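Local atomic coordinates of translation initiation factor 4E (Ascaris suum, PDB entry 3M94), a protein that binds the 5' cap of messenger RNA, here as a trimethylguanosine (m2,2,7G) diphosphate, and probably takes part in recruiting capped messages for translation initiation. Residues G54-F60 and G117-R123; Q46-G50 and L92-W96. All blocks are in the same frame, centred on the assembly; numbering follows the deposited sequence.

Contact 1 (G54-F60 and G117-R123). With M7M (N,N,7-trimethylguanosine 5'-(trihydrogen diphosphate)), chain C.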
loop_
_atom_site.group_PDB
_atom_site.type_symbol
_atom_site.label_atom_id
_atom_site.label_comp_id
_atom_site.label_asym_id
_atom_site.label_seq_id
_atom_site.Cartn_x
_atom_site.Cartn_y
_atom_site.Cartn_z
ATOM N N GLY A 54 -4.682 -15.827 1.398
ATOM C CA GLY A 54 -4.471 -15.682 -0.037
ATOM C C GLY A 54 -5.125 -14.461 -0.683
ATOM O O GLY A 54 -4.827 -14.146 -1.836
ATOM N N SER A 55 -6.017 -13.785 0.044
ATOM C CA SER A 55 -6.671 -12.578 -0.474
ATOM C C SER A 55 -5.805 -11.336 -0.304
ATOM O O SER A 55 -4.982 -11.287 0.617
ATOM C CB SER A 55 -8.015 -12.348 0.214
ATOM O OG SER A 55 -8.909 -13.372 -0.128
ATOM N N ASP A 56 -6.014 -10.346 -1.183
ATOM C CA ASP A 56 -5.319 -9.037 -1.134
ATOM C C ASP A 56 -6.274 -7.868 -1.344
ATOM O O ASP A 56 -7.307 -8.014 -1.995
ATOM C CB ASP A 56 -4.309 -8.881 -2.274
ATOM C CG ASP A 56 -3.454 -10.100 -2.507
ATOM O OD1 ASP A 56 -2.947 -10.721 -1.548
ATOM O OD2 ASP A 56 -3.259 -10.399 -3.693
ATOM N N TYR A 57 -5.886 -6.699 -0.831
ATOM C CA TYR A 57 -6.446 -5.422 -1.276
ATOM C C TYR A 57 -5.326 -4.631 -1.932
ATOM O O TYR A 57 -4.163 -4.767 -1.536
ATOM C CB TYR A 57 -6.987 -4.607 -0.105
ATOM C CG TYR A 57 -8.360 -4.978 0.437
ATOM C CD1 TYR A 57 -8.568 -5.108 1.810
ATOM C CD2 TYR A 57 -9.452 -5.128 -0.401
ATOM C CE1 TYR A 57 -9.831 -5.409 2.333
ATOM C CE2 TYR A 57 -10.721 -5.423 0.104
ATOM C CZ TYR A 57 -10.893 -5.571 1.470
ATOM O OH TYR A 57 -12.139 -5.850 1.969
ATOM N N TYR A 58 -5.676 -3.814 -2.929
ATOM C CA TYR A 58 -4.733 -2.890 -3.566
ATOM C C TYR A 58 -5.399 -1.523 -3.643
ATOM O O TYR A 58 -6.581 -1.427 -3.950
ATOM C CB TYR A 58 -4.357 -3.324 -4.990
ATOM C CG TYR A 58 -3.877 -4.763 -5.132
ATOM C CD1 TYR A 58 -2.522 -5.063 -5.232
ATOM C CD2 TYR A 58 -4.787 -5.817 -5.206
ATOM C CE1 TYR A 58 -2.071 -6.385 -5.374
ATOM C CE2 TYR A 58 -4.348 -7.142 -5.340
ATOM C CZ TYR A 58 -2.995 -7.412 -5.425
ATOM O OH TYR A 58 -2.578 -8.707 -5.560
ATOM N N LEU A 59 -4.633 -0.472 -3.356
ATOM C CA LEU A 59 -5.102 0.877 -3.611
ATOM C C LEU A 59 -4.090 1.570 -4.501
ATOM O O LEU A 59 -2.999 1.927 -4.032
ATOM C CB LEU A 59 -5.324 1.690 -2.330
ATOM C CG LEU A 59 -6.166 2.951 -2.656
ATOM C CD1 LEU A 59 -7.681 2.626 -2.692
ATOM C CD2 LEU A 59 -5.889 4.095 -1.698
ATOM N N PHE A 60 -4.446 1.742 -5.779
ATOM C CA PHE A 60 -3.522 2.302 -6.758
ATOM C C PHE A 60 -4.114 3.513 -7.452
ATOM O O PHE A 60 -5.352 3.633 -7.582
ATOM C CB PHE A 60 -3.105 1.249 -7.792
ATOM C CG PHE A 60 -1.973 0.339 -7.313
ATOM C CD1 PHE A 60 -2.149 -0.493 -6.199
ATOM C CD2 PHE A 60 -0.734 0.347 -7.949
ATOM C CE1 PHE A 60 -1.124 -1.291 -5.732
ATOM C CE2 PHE A 60 0.295 -0.473 -7.499
ATOM C CZ PHE A 60 0.102 -1.283 -6.382
ATOM N N GLY A 117 1.043 2.779 -5.522
ATOM C CA GLY A 117 -0.070 2.386 -4.678
ATOM C C GLY A 117 0.341 1.521 -3.514
ATOM O O GLY A 117 1.532 1.267 -3.314
ATOM N N ALA A 118 -0.646 1.059 -2.754
ATOM C CA ALA A 118 -0.405 0.193 -1.594
ATOM C C ALA A 118 -1.012 -1.197 -1.763
ATOM O O ALA A 118 -2.014 -1.369 -2.470
ATOM C CB ALA A 118 -0.968 0.835 -0.353
ATOM N N VAL A 119 -0.431 -2.174 -1.067
ATOM C CA VAL A 119 -0.898 -3.553 -1.133
ATOM C C VAL A 119 -0.895 -4.197 0.248
ATOM O O VAL A 119 0.103 -4.117 0.987
ATOM C CB VAL A 119 0.023 -4.418 -2.033
ATOM C CG1 VAL A 119 -0.514 -5.867 -2.166
ATOM C CG2 VAL A 119 0.209 -3.780 -3.396
ATOM N N VAL A 120 -2.004 -4.849 0.592
ATOM C CA VAL A 120 -1.987 -5.762 1.713
ATOM C C VAL A 120 -2.237 -7.191 1.224
ATOM O O VAL A 120 -3.235 -7.458 0.546
ATOM C CB VAL A 120 -2.940 -5.335 2.865
ATOM C CG1 VAL A 120 -4.369 -5.096 2.366
ATOM C CG2 VAL A 120 -2.912 -6.373 4.021
ATOM N N ASN A 121 -1.304 -8.091 1.549
ATOM C CA ASN A 121 -1.453 -9.518 1.281
ATOM C C ASN A 121 -1.773 -10.206 2.600
ATOM O O ASN A 121 -1.008 -10.090 3.558
ATOM C CB ASN A 121 -0.161 -10.111 0.689
ATOM C CG ASN A 121 0.359 -9.311 -0.503
ATOM O OD1 ASN A 121 1.421 -8.700 -0.426
ATOM N ND2 ASN A 121 -0.395 -9.308 -1.607
ATOM N N VAL A 122 -2.913 -10.892 2.661
ATOM C CA VAL A 122 -3.288 -11.632 3.856
ATOM C C VAL A 122 -2.867 -13.077 3.636
ATOM O O VAL A 122 -3.345 -13.731 2.690
ATOM C CB VAL A 122 -4.804 -11.522 4.159
ATOM C CG1 VAL A 122 -5.242 -12.554 5.178
ATOM C CG2 VAL A 122 -5.153 -10.140 4.653
ATOM N N ARG A 123 -1.971 -13.568 4.501
ATOM C CA ARG A 123 -1.397 -14.904 4.352
ATOM C C ARG A 123 -1.363 -15.698 5.682
ATOM O O ARG A 123 -1.415 -15.113 6.773
ATOM C CB ARG A 123 0.022 -14.811 3.748
ATOM C CG ARG A 123 0.141 -14.117 2.373
ATOM C CD ARG A 123 -0.544 -14.910 1.249
ATOM N NE ARG A 123 -0.489 -14.232 -0.055
ATOM C CZ ARG A 123 -1.359 -13.316 -0.498
ATOM N NH1 ARG A 123 -2.390 -12.919 0.246
ATOM N NH2 ARG A 123 -1.197 -12.789 -1.705
HETATM O OAX M7M C . 4.165 -15.690 -1.928
HETATM O OAY M7M C . 2.993 -14.573 -0.065
HETATM P PAZ M7M C . 2.933 -14.735 -1.543
HETATM O OBA M7M C . 1.693 -15.279 -2.165
HETATM O OBB M7M C . 1.844 -8.882 -10.922
HETATM C CBC M7M C . 1.678 -9.159 -8.190
HETATM O OBD M7M C . 3.240 -13.320 -2.231
HETATM N NBE M7M C . 1.638 -10.707 -12.198
HETATM C CBF M7M C . 1.668 -10.105 -11.015
HETATM C CBG M7M C . 1.512 -10.908 -9.924
HETATM N NBH M7M C . 1.514 -10.536 -8.673
HETATM C CBI M7M C . 1.332 -11.629 -7.954
HETATM O OBJ M7M C . 0.948 -12.349 -2.395
HETATM P PBK M7M C . 2.198 -12.510 -3.141
HETATM O OBL M7M C . 2.918 -11.352 -3.725
HETATM C CBM M7M C . 1.457 -12.023 -12.272
HETATM N NBN M7M C . 1.303 -12.811 -11.206
HETATM C CBO M7M C . 1.329 -12.245 -10.005
HETATM N NBP M7M C . 1.212 -12.665 -8.769
HETATM C CBQ M7M C . 1.001 -14.051 -8.355
HETATM O OBR M7M C . 0.905 -14.156 -6.947
HETATM C CBS M7M C . 2.094 -14.662 -6.367
HETATM C CBT M7M C . 2.672 -13.634 -5.421
HETATM O OBU M7M C . 1.887 -13.589 -4.257
HETATM N NBV M7M C . 1.442 -12.538 -13.489
HETATM C CBW M7M C . 1.251 -13.952 -13.664
HETATM C CBX M7M C . 2.230 -14.804 -8.758
HETATM C CBY M7M C . 3.064 -14.780 -7.507
HETATM C CBZ M7M C . 1.621 -11.658 -14.619
HETATM O OCA M7M C . 1.804 -16.116 -9.078
HETATM O OCB M7M C . 3.843 -15.954 -7.352
#
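The Phe60 ring lies with one face over the backbone of Gly117, whose CA sits 3.7 Å from the ring centroid and only 5° off the normal; this CH-pi contact leaves no room for a side chain at Gly117. Val119 CG2 reaches the edge of the same ring and also touches Tyr58 CD1, at 3.5 Å. Strands 56-60 and 117-121 run antiparallel, with paired backbone bonds at Tyr57-Val120 and Leu59-Ala118.

At the ends of the two strands, polar groups gather round Asp56 OD1. Asn121 ND2 meets it from above the carboxylate plane, 2.9 Å away and nearly straight (175°), while Arg123 NH1 approaches nearly along the C-O axis, also at 2.9 Å, in a salt bridge. Arg123, bent at its second torsion, turns its guanidinium back toward the 54-60 segment. Asp56, with the Ser55 and Val122 carbonyls that NH1 also reaches, probably holds the guanidinium in its rotation, and NE donates to the phosphate oxygen M7M OBA (3.2 Å, 170°). Lys128 also bonds the ligand. Basic residues at the end of strand 115-121 and on the adjacent strand 127-133, brought to the cap phosphates, are characteristic of the eIF4E cap-binding site.

Contact 2 (Q46-G50 and L92-W96)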
loop_
_atom_site.group_PDB
_atom_site.type_symbol
_atom_site.label_atom_id
_atom_site.label_comp_id
_atom_site.label_asym_id
_atom_site.label_seq_id
_atom_site.Cartn_x
_atom_site.Cartn_y
_atom_site.Cartn_z
ATOM N N GLN A 46 -14.935 -5.232 3.891
ATOM C CA GLN A 46 -14.405 -6.071 4.965
ATOM C C GLN A 46 -13.006 -5.633 5.406
ATOM O O GLN A 46 -12.172 -5.273 4.582
ATOM C CB GLN A 46 -14.372 -7.519 4.489
ATOM C CG GLN A 46 -14.129 -8.545 5.565
ATOM C CD GLN A 46 -14.230 -9.972 5.043
ATOM O OE1 GLN A 46 -14.345 -10.206 3.830
ATOM N NE2 GLN A 46 -14.185 -10.937 5.962
ATOM N N ALA A 47 -12.759 -5.688 6.714
ATOM C CA ALA A 47 -11.448 -5.364 7.280
ATOM C C ALA A 47 -10.414 -6.329 6.695
ATOM O O ALA A 47 -10.738 -7.496 6.392
ATOM C CB ALA A 47 -11.491 -5.462 8.802
ATOM N N ALA A 48 -9.190 -5.835 6.500
ATOM C CA ALA A 48 -8.116 -6.665 5.961
ATOM C C ALA A 48 -7.962 -7.937 6.799
ATOM O O ALA A 48 -7.883 -9.043 6.250
ATOM C CB ALA A 48 -6.799 -5.882 5.916
ATOM N N SER A 49 -7.971 -7.768 8.120
ATOM C CA SER A 49 -7.760 -8.867 9.072
ATOM C C SER A 49 -8.807 -9.954 8.931
ATOM O O SER A 49 -8.557 -11.089 9.308
ATOM C CB SER A 49 -7.748 -8.350 10.511
ATOM O OG SER A 49 -8.908 -7.577 10.789
ATOM N N GLY A 50 -9.965 -9.593 8.367
ATOM C CA GLY A 50 -11.071 -10.519 8.175
ATOM C C GLY A 50 -10.982 -11.341 6.907
ATOM O O GLY A 50 -11.764 -12.277 6.725
ATOM N N LEU A 92 -2.515 -5.344 11.793
ATOM C CA LEU A 92 -2.860 -5.442 10.365
ATOM C C LEU A 92 -3.773 -4.296 9.847
ATOM O O LEU A 92 -3.372 -3.541 8.948
ATOM C CB LEU A 92 -3.414 -6.818 9.991
ATOM C CG LEU A 92 -3.538 -7.002 8.473
ATOM C CD1 LEU A 92 -2.153 -6.850 7.809
ATOM C CD2 LEU A 92 -4.173 -8.330 8.106
ATOM N N ASP A 93 -4.962 -4.155 10.433
ATOM C CA ASP A 93 -5.912 -3.108 10.013
ATOM C C ASP A 93 -5.412 -1.688 10.252
ATOM O O ASP A 93 -5.649 -0.801 9.427
ATOM C CB ASP A 93 -7.277 -3.293 10.676
ATOM C CG ASP A 93 -7.932 -4.600 10.298
ATOM O OD1 ASP A 93 -7.559 -5.190 9.257
ATOM O OD2 ASP A 93 -8.810 -5.050 11.067
ATOM N N HIS A 94 -4.728 -1.482 11.374
ATOM C CA HIS A 94 -4.132 -0.187 11.696
ATOM C C HIS A 94 -3.080 0.202 10.650
ATOM O O HIS A 94 -3.134 1.293 10.099
ATOM C CB HIS A 94 -3.527 -0.219 13.102
ATOM C CG HIS A 94 -2.942 1.086 13.545
ATOM N ND1 HIS A 94 -3.710 2.108 14.063
ATOM C CD2 HIS A 94 -1.659 1.527 13.572
ATOM C CE1 HIS A 94 -2.928 3.130 14.374
ATOM N NE2 HIS A 94 -1.680 2.804 14.083
ATOM N N TYR A 95 -2.135 -0.699 10.379
ATOM C CA TYR A 95 -1.106 -0.469 9.364
ATOM C C TYR A 95 -1.710 -0.111 7.999
ATOM O O TYR A 95 -1.323 0.885 7.393
ATOM C CB TYR A 95 -0.191 -1.689 9.239
ATOM C CG TYR A 95 0.936 -1.792 10.269
ATOM C CD1 TYR A 95 1.881 -2.816 10.178
ATOM C CD2 TYR A 95 1.072 -0.863 11.314
ATOM C CE1 TYR A 95 2.939 -2.931 11.106
ATOM C CE2 TYR A 95 2.133 -0.963 12.248
ATOM C CZ TYR A 95 3.056 -2.010 12.136
ATOM O OH TYR A 95 4.104 -2.131 13.034
ATOM N N TRP A 96 -2.654 -0.931 7.530
ATOM C CA TRP A 96 -3.318 -0.730 6.237
ATOM C C TRP A 96 -4.042 0.612 6.143
ATOM O O TRP A 96 -3.809 1.366 5.211
ATOM C CB TRP A 96 -4.275 -1.888 5.947
ATOM C CG TRP A 96 -5.040 -1.803 4.639
ATOM C CD1 TRP A 96 -6.377 -1.841 4.496
ATOM C CD2 TRP A 96 -4.490 -1.709 3.311
ATOM N NE1 TRP A 96 -6.712 -1.777 3.162
ATOM C CE2 TRP A 96 -5.568 -1.703 2.415
ATOM C CE3 TRP A 96 -3.181 -1.630 2.797
ATOM C CZ2 TRP A 96 -5.399 -1.600 1.020
ATOM C CZ3 TRP A 96 -3.007 -1.562 1.415
ATOM C CH2 TRP A 96 -4.115 -1.544 0.541
#
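Asp93 grips Ser49 through both carboxylate oxygens. The backbone Ser49 N donates to Asp93 OD1 at 2.8 Å, with an N-H...O angle of 153°, and it is the syn lone pair of OD1 that receives it. The hydroxyl Ser49 OG donates to Asp93 OD2 at 2.5 Å, again on the syn side but 23° out of the carboxylate plane. The hydroxyl can reach OD2 while the amide holds OD1 because OG stands between the backbone N and the carbonyl carbon (chi1 53°). Two bonds from a single residue, one to each oxygen, restrict the rotation of the carboxylate and tie the 3-10 segment 48-50 to the helix. Within that short turn, Gly50 N closes back on Ala47 O. Two methyl groups also rest against the carboxylate: Ala48 CB lies 3.5 Å from Asp93 OD1, and Ala47 CB is likewise 3.5 Å from Asp93 OD2.

Apolar contacts flank this polar pair. Leu92 CD2 lies against the backbone of the turn, 3.8 Å from Ser49 CA, and meets Ala48 CB at 4.2 Å. Its CG stands anti to the backbone N, from where the CD2 branch extends to the turn. One helical turn further on, the indole of Trp96 approaches the same methyl group, with CD1 4.3 Å from Ala48 CB. Ala48 CB thus faces both Leu92 and Trp96.

A further tie to the same helix comes from Arg88, which donates to Ser49 O. The contact thus fastens the loop between helix 35-42 and strand 56-61 to the early part of helix 88-104, while Leu92 also packs on Val120 and Val129 of strands 115-121 and 127-133, and Trp96 on Ala118 and Val120, joining loop, helix and beta-sheet.

Contacts 1 and 2 have centres about 10 Å apart and meet directly on the face of the sheet that carries Tyr57 and Val120. Tyr57 OH lies 2.7 Å from Gln46 O, a probable hydrogen bond between strand and loop. Val120 CG1 comes within 3.5 Å of Trp96 CD2, and Val122 CG2 within 3.3 Å of Ala48 O. Asp56 and Asn121 point to the other face, where the cap analogue is bound. Contact 1 therefore supplies part of the ligand pocket directly, whereas contact 2 lies behind it, the side chain of Leu92 being about 12 Å from the ligand. Along the chain their segments alternate.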